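Local atomic coordinates of variant surface glycoprotein MITAT 1.1 (Trypanosoma brucei brucei, PDB entry 5LY9), a protein that forms the dense coat on the trypanosome surface and, by antigenic switching among many variants, lets the parasite evade the host immune response. Residues A[1-7]-A[179-185]; A[61-65]-A[315-319]; A[27-31]-A[256-260]; A[106-110]-A[145-149]. All blocks are in the same frame, centred on the assembly; numbering follows the deposited sequence.

Contact 1: residues A[1-7]-A[179-185]; sequences AERTGLK and NTFQPTT
This is a loop-to-loop contact that anchors the N terminus of the N-terminal domain of this A-type VSG in the lobe at one end of its long helical bundle. Residues 1-7 precede helix 8-21 and start with a type II beta turn from Ala1 to Thr4, with Arg3 in a positive-phi conformation (57/24); residues 179-185 have no regular secondary structure. CA atoms approach to 5.0 Å for Ala1 and Thr184, 4.9 Å for Leu6 and Gln182, and 5.4 Å for Lys7 and Phe181. The terminal amine, Ala1 N, gives hydrogen bonds to Asn179 OD1 (2.7 Å) and Pro183 O (3.0 Å), and Glu226 is a further acceptor. Pro183 O also receives Thr4 OG1 at 2.7 Å, the threonine being in the p rotamer. Gln182 NE2 donates to Thr4 O (2.9 Å), while its OE1 is held by Ala227 N; one water accepts from both Arg3 N (3.0 Å) and Gln182 NE2 (3.2 Å). A CA-H...O contact joins Gln182 CA to Gly5 O at 3.3 Å. At the N-cap, Lys7 N donates to Phe181 O at 2.8 Å, and its extended side chain (mttt) brings NZ to Asn179 O at 2.8 Å and Thr180 O at 3.1 Å.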
loop_
_atom_site.group_PDB
_atom_site.type_symbol
_atom_site.label_atom_id
_atom_site.label_comp_id
_atom_site.label_asym_id
_atom_site.label_seq_id
_atom_site.Cartn_x
_atom_site.Cartn_y
_atom_site.Cartn_z
ATOM N N ALA A 1 27.672 11.178 -31.695
ATOM C CA ALA A 1 29.082 11.511 -31.384
ATOM C C ALA A 1 29.247 11.526 -29.857
ATOM O O ALA A 1 28.294 11.759 -29.107
ATOM C CB ALA A 1 29.461 12.875 -31.962
ATOM N N GLU A 2 30.475 11.318 -29.413
ATOM C CA GLU A 2 30.812 11.545 -27.997
ATOM C C GLU A 2 30.371 12.915 -27.551
ATOM O O GLU A 2 30.479 13.900 -28.305
ATOM C CB GLU A 2 32.354 11.468 -27.832
ATOM C CG GLU A 2 32.830 11.436 -26.379
ATOM C CD GLU A 2 34.269 11.913 -26.135
ATOM O OE1 GLU A 2 34.969 12.264 -27.142
ATOM O OE2 GLU A 2 34.685 11.945 -24.938
ATOM N N ARG A 3 29.822 12.961 -26.365
ATOM C CA ARG A 3 29.490 14.169 -25.664
ATOM C C ARG A 3 28.536 15.222 -26.321
ATOM O O ARG A 3 28.506 16.363 -25.849
ATOM C CB ARG A 3 30.731 14.838 -25.038
ATOM C CG ARG A 3 31.805 15.487 -25.891
ATOM C CD ARG A 3 31.367 16.602 -26.827
ATOM N NE ARG A 3 32.562 17.181 -27.520
ATOM C CZ ARG A 3 33.129 16.651 -28.587
ATOM N NH1 ARG A 3 32.631 15.575 -29.200
ATOM N NH2 ARG A 3 34.221 17.242 -29.106
ATOM N N THR A 4 27.696 14.794 -27.239
ATOM C CA THR A 4 26.508 15.614 -27.620
ATOM C C THR A 4 25.317 15.211 -26.767
ATOM O O THR A 4 25.346 14.165 -26.047
ATOM C CB THR A 4 26.231 15.528 -29.099
ATOM O OG1 THR A 4 26.027 14.152 -29.466
ATOM C CG2 THR A 4 27.427 16.166 -29.871
ATOM N N GLY A 5 24.297 16.049 -26.750
ATOM C CA GLY A 5 23.129 15.760 -26.003
ATOM C C GLY A 5 22.345 14.534 -26.404
ATOM O O GLY A 5 22.509 13.947 -27.446
ATOM N N LEU A 6 21.438 14.182 -25.540
ATOM C CA LEU A 6 20.578 13.051 -25.784
ATOM C C LEU A 6 19.377 13.442 -26.709
ATOM O O LEU A 6 18.637 14.415 -26.415
ATOM C CB LEU A 6 20.072 12.594 -24.436
ATOM C CG LEU A 6 19.510 11.224 -24.304
ATOM C CD1 LEU A 6 20.596 10.190 -24.671
ATOM C CD2 LEU A 6 18.996 11.010 -22.858
ATOM N N LYS A 7 19.224 12.719 -27.837
ATOM C CA LYS A 7 18.091 12.957 -28.751
ATOM C C LYS A 7 16.751 12.654 -28.084
ATOM O O LYS A 7 16.694 11.758 -27.218
ATOM C CB LYS A 7 18.185 12.083 -30.002
ATOM C CG LYS A 7 19.407 12.355 -30.877
ATOM C CD LYS A 7 19.485 11.257 -31.933
ATOM C CE LYS A 7 20.501 11.496 -33.020
ATOM N NZ LYS A 7 20.398 10.461 -34.079
ATOM N N ASN A 179 26.223 7.954 -33.950
ATOM C CA ASN A 179 25.238 9.036 -33.806
ATOM C C ASN A 179 23.839 8.571 -33.534
ATOM O O ASN A 179 22.890 9.225 -33.958
ATOM C CB ASN A 179 25.303 10.033 -34.965
ATOM C CG ASN A 179 26.719 10.461 -35.258
ATOM O OD1 ASN A 179 27.426 10.942 -34.363
ATOM N ND2 ASN A 179 27.170 10.208 -36.477
ATOM N N THR A 180 23.695 7.471 -32.800
ATOM C CA THR A 180 22.382 6.834 -32.706
ATOM C C THR A 180 21.462 7.595 -31.772
ATOM O O THR A 180 20.373 8.024 -32.175
ATOM C CB THR A 180 22.493 5.379 -32.196
ATOM O OG1 THR A 180 23.515 4.729 -32.939
ATOM C CG2 THR A 180 21.076 4.651 -32.346
ATOM N N PHE A 181 21.885 7.761 -30.527
ATOM C CA PHE A 181 21.023 8.499 -29.522
ATOM C C PHE A 181 21.606 9.866 -29.121
ATOM O O PHE A 181 21.006 10.602 -28.374
ATOM C CB PHE A 181 20.750 7.596 -28.328
ATOM C CG PHE A 181 20.113 6.305 -28.715
ATOM C CD1 PHE A 181 18.865 6.291 -29.358
ATOM C CD2 PHE A 181 20.722 5.114 -28.439
ATOM C CE1 PHE A 181 18.315 5.126 -29.781
ATOM C CE2 PHE A 181 20.139 3.898 -28.841
ATOM C CZ PHE A 181 18.939 3.908 -29.514
ATOM N N GLN A 182 22.773 10.203 -29.632
ATOM C CA GLN A 182 23.480 11.461 -29.437
ATOM C C GLN A 182 23.918 11.867 -30.865
ATOM O O GLN A 182 24.510 11.057 -31.574
ATOM C CB GLN A 182 24.704 11.287 -28.531
ATOM C CG GLN A 182 24.329 11.092 -27.070
ATOM C CD GLN A 182 25.505 10.532 -26.278
ATOM O OE1 GLN A 182 25.693 9.310 -26.182
ATOM N NE2 GLN A 182 26.356 11.442 -25.835
ATOM N N PRO A 183 23.554 13.061 -31.296
ATOM C CA PRO A 183 23.808 13.425 -32.700
ATOM C C PRO A 183 25.273 13.735 -33.003
ATOM O O PRO A 183 26.162 13.743 -32.102
ATOM C CB PRO A 183 22.963 14.683 -32.874
ATOM C CG PRO A 183 22.990 15.337 -31.531
ATOM C CD PRO A 183 22.984 14.149 -30.533
ATOM N N THR A 184 25.530 14.057 -34.279
ATOM C CA THR A 184 26.839 14.523 -34.662
ATOM C C THR A 184 27.196 15.828 -33.953
ATOM O O THR A 184 26.325 16.551 -33.469
ATOM C CB THR A 184 26.886 14.751 -36.182
ATOM O OG1 THR A 184 25.847 15.668 -36.562
ATOM C CG2 THR A 184 26.594 13.459 -36.912
ATOM N N THR A 185 28.499 16.151 -33.957
ATOM C CA THR A 185 28.965 17.373 -33.309
ATOM C C THR A 185 28.415 18.565 -34.115
ATOM O O THR A 185 28.217 18.476 -35.323
ATOM C CB THR A 185 30.466 17.481 -33.264
ATOM O OG1 THR A 185 30.929 17.208 -34.573
ATOM C CG2 THR A 185 31.004 16.501 -32.358
HETATM O O HOH W 1 29.220 10.461 -24.853
#

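Contact 2: residues A[61-65]-A[315-319]; sequences ALQQL and YLDMV. Unlike the reference sequence in segment 61-65: Leu65 (reference Ser).
Residues 62-65 form the first turn of helix 62-114, with Ala61 at the N-cap and Leu65 N bonded to Ala61 O at 2.9 Å; residues 315-319 belong to the short helix 313-321, where Val319 N reaches Tyr315 O at 3.1 Å. The closest CA pair is Leu65 and Tyr315, 7.1 Å apart. Side chains make the join, and it is largely apolar. Tyr315, chi1 m, puts its ring edge against Ala61, with CE1 3.7 Å from Ala61 CB, and one face under Gln64, whose CG makes a CH-pi contact 4.0 Å from the ring centroid. Gln64 NE2 hydrogen-bonds to Leu303 O. Leu65, rotamer mt and a difference from the reference sequence, sends CD2 to Tyr315 CB (4.1 Å) and Val319 CG2 (3.9 Å), and CD1 to Met318 CE (4.0 Å). Met318 CE also meets Ala61 CB at 3.9 Å. Tyr52 of helix 24-55 touches both Leu65 and Met318, and the glycan lies beside Leu316: this is helix-on-helix packing in which a short helix lies against the long helical hairpin of the A-type VSG domain.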
loop_
_atom_site.group_PDB
_atom_site.type_symbol
_atom_site.label_atom_id
_atom_site.label_comp_id
_atom_site.label_asym_id
_atom_site.label_seq_id
_atom_site.Cartn_x
_atom_site.Cartn_y
_atom_site.Cartn_z
ATOM N N ALA A 61 -35.906 -24.329 3.610
ATOM C CA ALA A 61 -34.657 -24.247 2.882
ATOM C C ALA A 61 -33.479 -24.180 3.812
ATOM O O ALA A 61 -32.436 -23.560 3.468
ATOM C CB ALA A 61 -34.668 -23.055 1.986
ATOM N N LEU A 62 -33.623 -24.831 4.956
ATOM C CA LEU A 62 -32.623 -24.699 6.039
ATOM C C LEU A 62 -31.234 -25.119 5.547
ATOM O O LEU A 62 -30.270 -24.367 5.792
ATOM C CB LEU A 62 -33.037 -25.499 7.275
ATOM C CG LEU A 62 -31.990 -25.474 8.387
ATOM C CD1 LEU A 62 -31.810 -24.055 8.858
ATOM C CD2 LEU A 62 -32.404 -26.357 9.527
ATOM N N GLN A 63 -31.118 -26.297 4.924
ATOM C CA GLN A 63 -29.835 -26.777 4.549
ATOM C C GLN A 63 -29.213 -25.973 3.394
ATOM O O GLN A 63 -28.026 -25.692 3.436
ATOM C CB GLN A 63 -29.819 -28.256 4.184
ATOM C CG GLN A 63 -30.146 -29.164 5.377
ATOM C CD GLN A 63 -30.127 -30.663 4.986
ATOM O OE1 GLN A 63 -29.341 -31.105 4.190
ATOM N NE2 GLN A 63 -30.967 -31.438 5.596
ATOM N N GLN A 64 -30.002 -25.624 2.387
ATOM C CA GLN A 64 -29.506 -24.788 1.260
ATOM C C GLN A 64 -28.984 -23.447 1.784
ATOM O O GLN A 64 -27.894 -22.984 1.438
ATOM C CB GLN A 64 -30.654 -24.499 0.295
ATOM C CG GLN A 64 -31.174 -25.741 -0.397
ATOM C CD GLN A 64 -32.253 -26.529 0.328
ATOM O OE1 GLN A 64 -32.493 -26.394 1.523
ATOM N NE2 GLN A 64 -32.874 -27.449 -0.405
ATOM N N LEU A 65 -29.724 -22.852 2.687
ATOM C CA LEU A 65 -29.372 -21.490 3.167
ATOM C C LEU A 65 -28.186 -21.520 4.170
ATOM O O LEU A 65 -27.330 -20.644 4.162
ATOM C CB LEU A 65 -30.602 -20.842 3.789
ATOM C CG LEU A 65 -31.677 -20.524 2.719
ATOM C CD1 LEU A 65 -32.875 -19.908 3.364
ATOM C CD2 LEU A 65 -31.143 -19.533 1.711
ATOM N N TYR A 315 -32.702 -19.473 -4.301
ATOM C CA TYR A 315 -32.484 -19.308 -2.878
ATOM C C TYR A 315 -31.982 -17.879 -2.515
ATOM O O TYR A 315 -32.442 -17.255 -1.524
ATOM C CB TYR A 315 -31.515 -20.423 -2.298
ATOM C CG TYR A 315 -32.175 -21.715 -2.403
ATOM C CD1 TYR A 315 -33.084 -22.126 -1.426
ATOM C CD2 TYR A 315 -32.041 -22.499 -3.538
ATOM C CE1 TYR A 315 -33.784 -23.304 -1.593
ATOM C CE2 TYR A 315 -32.773 -23.688 -3.691
ATOM C CZ TYR A 315 -33.624 -24.060 -2.693
ATOM O OH TYR A 315 -34.361 -25.224 -2.766
ATOM N N LEU A 316 -31.040 -17.390 -3.291
ATOM C CA LEU A 316 -30.477 -16.054 -3.053
ATOM C C LEU A 316 -31.581 -14.991 -3.335
ATOM O O LEU A 316 -31.661 -13.952 -2.654
ATOM C CB LEU A 316 -29.279 -15.828 -3.913
ATOM C CG LEU A 316 -28.084 -16.743 -3.607
ATOM C CD1 LEU A 316 -26.960 -16.580 -4.646
ATOM C CD2 LEU A 316 -27.596 -16.500 -2.226
ATOM N N ASP A 317 -32.368 -15.231 -4.365
ATOM C CA ASP A 317 -33.522 -14.354 -4.668
ATOM C C ASP A 317 -34.552 -14.281 -3.557
ATOM O O ASP A 317 -35.041 -13.197 -3.217
ATOM C CB ASP A 317 -34.181 -14.750 -5.984
ATOM C CG ASP A 317 -33.330 -14.407 -7.207
ATOM O OD1 ASP A 317 -32.355 -13.607 -7.159
ATOM O OD2 ASP A 317 -33.651 -14.962 -8.262
ATOM N N MET A 318 -34.846 -15.429 -2.949
ATOM C CA MET A 318 -35.712 -15.513 -1.794
ATOM C C MET A 318 -35.177 -14.701 -0.618
ATOM O O MET A 318 -35.890 -13.951 0.016
ATOM C CB MET A 318 -35.876 -16.993 -1.449
ATOM C CG MET A 318 -36.834 -17.278 -0.378
ATOM S SD MET A 318 -37.119 -19.092 -0.356
ATOM C CE MET A 318 -35.619 -19.595 0.402
ATOM N N VAL A 319 -33.864 -14.751 -0.396
ATOM C CA VAL A 319 -33.262 -13.937 0.658
ATOM C C VAL A 319 -33.425 -12.430 0.358
ATOM O O VAL A 319 -33.816 -11.649 1.223
ATOM C CB VAL A 319 -31.767 -14.351 0.790
ATOM C CG1 VAL A 319 -31.000 -13.365 1.604
ATOM C CG2 VAL A 319 -31.705 -15.707 1.457
#

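Contact 3: residues A[27-31]-A[256-260]; sequences EMLNE and EAKAK. Unlike the reference sequence in segment 27-31: Glu31 (reference Lys).
Glu31, which differs from the reference sequence, supplies the direct hydrogen bond between helix 24-55 and the irregular segment 256-260 that follows helix 244-254. CA atoms lie 6.1 Å apart for Glu31 and Lys258 and 8.3 Å for Met28 and Glu256. With chi1 t and chi2 p, Glu31 accepts from Ala259 N through OE2 at 2.8 Å. Two waters complete its carboxylate: one donates to OE2 (2.7 Å) and accepts from Lys260 N (3.1 Å), the other donates to Glu31 OE1 (2.8 Å) and Glu27 OE1 (2.6 Å) while accepting from Lys258 NZ (2.8 Å). The contact lies near the centre of the elongated A-type VSG domain, where the segment runs beside the helical hairpin of 24-55 and 62-114; from the latter helix, Thr90 and Gln91 bind Ala257 N and O, respectively. Lys258 NZ forms a salt bridge with Glu256 OE1 at 3.1 Å but stays 4.3 Å from Glu27 OE1. Arg159 bridges Glu27 and Glu256, whose OE1 atoms are 4.6 Å apart; their OE2 atoms accept from Ala157 N and Ser94 OG, respectively. Lys258 N donates to Asp261. Met28, chi1 and chi2 both m, packs CE against Glu256 CD at 3.3 Å.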
loop_
_atom_site.group_PDB
_atom_site.type_symbol
_atom_site.label_atom_id
_atom_site.label_comp_id
_atom_site.label_asym_id
_atom_site.label_seq_id
_atom_site.Cartn_x
_atom_site.Cartn_y
_atom_site.Cartn_z
ATOM N N GLU A 27 -3.478 3.797 -8.771
ATOM C CA GLU A 27 -4.128 2.591 -9.245
ATOM C C GLU A 27 -4.059 1.522 -8.187
ATOM O O GLU A 27 -5.061 0.830 -8.007
ATOM C CB GLU A 27 -3.586 2.093 -10.602
ATOM C CG GLU A 27 -4.138 0.722 -10.934
ATOM C CD GLU A 27 -4.102 0.315 -12.399
ATOM O OE1 GLU A 27 -4.003 -0.937 -12.625
ATOM O OE2 GLU A 27 -4.363 1.181 -13.307
ATOM N N MET A 28 -2.949 1.414 -7.456
ATOM C CA MET A 28 -2.910 0.535 -6.343
ATOM C C MET A 28 -3.948 0.893 -5.231
ATOM O O MET A 28 -4.572 -0.016 -4.605
ATOM C CB MET A 28 -1.486 0.376 -5.830
ATOM C CG MET A 28 -0.569 -0.340 -6.794
ATOM S SD MET A 28 -1.135 -2.035 -7.116
ATOM C CE MET A 28 -2.236 -1.912 -8.524
ATOM N N LEU A 29 -4.176 2.161 -4.966
ATOM C CA LEU A 29 -5.258 2.517 -4.051
ATOM C C LEU A 29 -6.598 2.061 -4.544
ATOM O O LEU A 29 -7.356 1.396 -3.788
ATOM C CB LEU A 29 -5.327 4.026 -3.818
ATOM C CG LEU A 29 -6.463 4.566 -2.976
ATOM C CD1 LEU A 29 -6.496 3.920 -1.617
ATOM C CD2 LEU A 29 -6.369 6.128 -3.006
ATOM N N ASN A 30 -6.869 2.331 -5.814
ATOM C CA ASN A 30 -8.119 1.933 -6.396
ATOM C C ASN A 30 -8.285 0.400 -6.287
ATOM O O ASN A 30 -9.361 -0.113 -5.914
ATOM C CB ASN A 30 -8.214 2.307 -7.857
ATOM C CG ASN A 30 -9.644 2.095 -8.373
ATOM O OD1 ASN A 30 -10.562 2.798 -7.959
ATOM N ND2 ASN A 30 -9.832 1.074 -9.214
ATOM N N GLU A 31 -7.228 -0.337 -6.607
ATOM C CA GLU A 31 -7.354 -1.823 -6.633
ATOM C C GLU A 31 -7.573 -2.375 -5.207
ATOM O O GLU A 31 -8.414 -3.239 -4.983
ATOM C CB GLU A 31 -6.135 -2.435 -7.244
ATOM C CG GLU A 31 -6.369 -3.848 -7.722
ATOM C CD GLU A 31 -7.271 -3.896 -8.954
ATOM O OE1 GLU A 31 -7.040 -3.109 -9.953
ATOM O OE2 GLU A 31 -8.195 -4.776 -8.969
ATOM N N GLU A 256 0.780 -7.736 -9.129
ATOM C CA GLU A 256 -0.230 -7.008 -8.369
ATOM C C GLU A 256 -1.434 -7.911 -8.144
ATOM O O GLU A 256 -1.999 -8.524 -9.098
ATOM C CB GLU A 256 -0.721 -5.805 -9.138
ATOM C CG GLU A 256 0.329 -4.738 -9.258
ATOM C CD GLU A 256 0.024 -3.642 -10.277
ATOM O OE1 GLU A 256 -0.842 -3.850 -11.098
ATOM O OE2 GLU A 256 0.715 -2.572 -10.245
ATOM N N ALA A 257 -1.917 -7.925 -6.887
ATOM C CA ALA A 257 -3.248 -8.527 -6.570
ATOM C C ALA A 257 -4.346 -7.654 -7.183
ATOM O O ALA A 257 -4.274 -6.437 -7.110
ATOM C CB ALA A 257 -3.460 -8.603 -5.059
ATOM N N LYS A 258 -5.377 -8.300 -7.689
ATOM C CA LYS A 258 -6.503 -7.666 -8.303
ATOM C C LYS A 258 -7.779 -8.092 -7.634
ATOM O O LYS A 258 -7.934 -9.248 -7.185
ATOM C CB LYS A 258 -6.610 -8.072 -9.753
ATOM C CG LYS A 258 -5.347 -7.998 -10.653
ATOM C CD LYS A 258 -5.003 -6.607 -11.034
ATOM C CE LYS A 258 -3.673 -6.594 -11.770
ATOM N NZ LYS A 258 -3.353 -5.202 -12.224
ATOM N N ALA A 259 -8.725 -7.182 -7.602
ATOM C CA ALA A 259 -10.015 -7.444 -7.038
ATOM C C ALA A 259 -10.739 -8.591 -7.719
ATOM O O ALA A 259 -11.472 -9.372 -7.062
ATOM C CB ALA A 259 -10.852 -6.166 -7.092
ATOM N N LYS A 260 -10.511 -8.757 -9.006
ATOM C CA LYS A 260 -11.048 -9.882 -9.740
ATOM C C LYS A 260 -10.414 -11.239 -9.474
ATOM O O LYS A 260 -10.914 -12.221 -10.003
ATOM C CB LYS A 260 -10.990 -9.604 -11.259
ATOM C CG LYS A 260 -9.631 -9.727 -11.833
ATOM C CD LYS A 260 -9.514 -9.233 -13.289
ATOM C CE LYS A 260 -8.039 -9.069 -13.563
ATOM N NZ LYS A 260 -7.429 -10.416 -13.495
HETATM O O HOH W 2 -4.364 -2.901 -10.886
HETATM O O HOH W 3 -9.619 -6.283 -10.722
#

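Contact 4: residues A[106-110]-A[145-149]; sequences DEFLN and CALSM. With GOL (glycerol), chain E.
A disulfide-tethered loop packs on helix 62-114 at the dimer interface. Within residues 145-149, Leu147 centres an inverse gamma turn (phi/psi -92/64), closed by a weak hydrogen bond from Ser148 N to Ala146 O at 2.8 Å; helical segment 106-110 bonds Asn110 N to Asp106 O at 2.9 Å. The nearest CA atoms are those of Asp106 and Leu147, 5.0 Å apart. Leu147, rotamer mt, points at the helix: its CD2 lies 4.1 Å from Leu109 CD1 and 3.6 Å from Asp106 OD1, its CD1 3.9 Å from Asn110 CB. Leu109 CD1 also touches Cys145 SG at 4.1 Å, packing against the disulfide to Cys15 that fastens this loop of the A-type VSG domain to helix 8-21. The Asp106 carboxylate forms a salt bridge with Lys102 and hydrogen bonds with Thr18 of its own chain and Tyr100 of the second subunit; Asn110 ND2 bonds Lys212 O of that subunit. A glycerol, probably from the crystallisation liquor, donates through O2 (2.7 Å) and O1 (2.8 Å) to Leu147 O and through O3 to Glu107 OE1 (2.7 Å).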
loop_
_atom_site.group_PDB
_atom_site.type_symbol
_atom_site.label_atom_id
_atom_site.label_comp_id
_atom_site.label_asym_id
_atom_site.label_seq_id
_atom_site.Cartn_x
_atom_site.Cartn_y
_atom_site.Cartn_z
ATOM N N ASP A 106 13.222 10.893 -12.704
ATOM C CA ASP A 106 12.932 12.327 -12.649
ATOM C C ASP A 106 14.204 13.121 -12.275
ATOM O O ASP A 106 14.470 14.226 -12.770
ATOM C CB ASP A 106 11.771 12.610 -11.675
ATOM C CG ASP A 106 10.412 12.161 -12.197
ATOM O OD1 ASP A 106 10.341 11.678 -13.364
ATOM O OD2 ASP A 106 9.421 12.333 -11.420
ATOM N N GLU A 107 14.971 12.574 -11.341
ATOM C CA GLU A 107 16.189 13.276 -10.875
ATOM C C GLU A 107 17.179 13.376 -12.044
ATOM O O GLU A 107 17.802 14.442 -12.282
ATOM C CB GLU A 107 16.767 12.593 -9.655
ATOM C CG GLU A 107 18.058 13.182 -9.086
ATOM C CD GLU A 107 17.889 14.554 -8.445
ATOM O OE1 GLU A 107 16.729 14.832 -7.970
ATOM O OE2 GLU A 107 18.967 15.264 -8.338
ATOM N N PHE A 108 17.379 12.282 -12.770
ATOM C CA PHE A 108 18.382 12.305 -13.866
ATOM C C PHE A 108 17.889 13.205 -15.005
ATOM O O PHE A 108 18.676 13.990 -15.573
ATOM C CB PHE A 108 18.828 10.945 -14.327
ATOM C CG PHE A 108 20.108 10.980 -15.058
ATOM C CD1 PHE A 108 21.327 11.135 -14.343
ATOM C CD2 PHE A 108 20.128 11.035 -16.425
ATOM C CE1 PHE A 108 22.502 11.216 -15.013
ATOM C CE2 PHE A 108 21.333 11.113 -17.096
ATOM C CZ PHE A 108 22.486 11.243 -16.425
ATOM N N LEU A 109 16.621 13.060 -15.401
ATOM C CA LEU A 109 16.093 13.942 -16.445
ATOM C C LEU A 109 16.183 15.416 -16.049
ATOM O O LEU A 109 16.533 16.259 -16.882
ATOM C CB LEU A 109 14.644 13.620 -16.846
ATOM C CG LEU A 109 14.376 12.340 -17.644
ATOM C CD1 LEU A 109 12.899 12.147 -17.797
ATOM C CD2 LEU A 109 14.998 12.312 -19.020
ATOM N N ASN A 110 15.834 15.720 -14.801
ATOM C CA ASN A 110 15.939 17.068 -14.300
ATOM C C ASN A 110 17.393 17.568 -14.415
ATOM O O ASN A 110 17.622 18.758 -14.786
ATOM C CB ASN A 110 15.479 17.176 -12.852
ATOM C CG ASN A 110 15.618 18.588 -12.280
ATOM O OD1 ASN A 110 14.828 19.462 -12.604
ATOM N ND2 ASN A 110 16.638 18.812 -11.490
ATOM N N CYS A 145 5.998 15.685 -19.532
ATOM C CA CYS A 145 7.163 15.272 -18.760
ATOM C C CYS A 145 7.233 16.036 -17.431
ATOM O O CYS A 145 8.126 16.893 -17.236
ATOM C CB CYS A 145 8.401 15.489 -19.607
ATOM S SG CYS A 145 9.790 14.444 -19.110
ATOM N N ALA A 146 6.295 15.723 -16.549
ATOM C CA ALA A 146 6.179 16.435 -15.291
ATOM C C ALA A 146 7.111 15.632 -14.386
ATOM O O ALA A 146 6.835 14.437 -14.034
ATOM C CB ALA A 146 4.771 16.467 -14.742
ATOM N N LEU A 147 8.124 16.302 -13.912
ATOM C CA LEU A 147 9.117 15.563 -13.029
ATOM C C LEU A 147 8.609 15.766 -11.586
ATOM O O LEU A 147 9.242 16.414 -10.742
ATOM C CB LEU A 147 10.454 16.135 -13.259
ATOM C CG LEU A 147 10.863 16.136 -14.712
ATOM C CD1 LEU A 147 12.221 16.751 -14.941
ATOM C CD2 LEU A 147 10.865 14.708 -15.253
ATOM N N SER A 148 7.416 15.212 -11.354
ATOM C CA SER A 148 6.731 15.354 -10.091
ATOM C C SER A 148 5.837 14.165 -9.865
ATOM O O SER A 148 5.535 13.442 -10.815
ATOM C CB SER A 148 5.853 16.644 -10.054
ATOM O OG SER A 148 4.918 16.636 -11.111
ATOM N N MET A 149 5.341 13.996 -8.635
ATOM C CA MET A 149 4.486 12.895 -8.299
ATOM C C MET A 149 3.143 13.461 -7.903
ATOM O O MET A 149 3.081 14.387 -7.069
ATOM C CB MET A 149 5.074 12.085 -7.117
ATOM C CG MET A 149 4.218 10.926 -6.592
ATOM S SD MET A 149 4.100 9.579 -7.740
ATOM C CE MET A 149 5.680 8.769 -7.433
HETATM C C1 GOL E . 12.506 17.533 -10.559
HETATM O O1 GOL E . 11.276 18.264 -10.451
HETATM C C2 GOL E . 12.622 16.522 -9.426
HETATM O O2 GOL E . 11.546 15.599 -9.547
HETATM C C3 GOL E . 13.864 15.689 -9.560
HETATM O O3 GOL E . 15.054 16.453 -9.289
#

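How the contacts relate
From the N terminus, contact 1 closes a loop of 171 residues, returning the chain to its starting segment at one end of the elongated domain. Helices 24-55 and 62-114 then run along the molecule. Contact 3 ties the first of them to segment 256-260 near the chain's centre, and contact 2 joins the start of the second to helix 313-321, on the opposite side of that centre from contact 1. Contacts 1, 2 and 3 cross one another in sequence. Contact 4 closes a shorter loop, which falls within the span of each of the others, and ties helix 62-114 to the segment after strand 143-144. Its nearest atoms are about 6 Å from contact 1, whereas contacts 1 and 2 have centres about 73 Å apart.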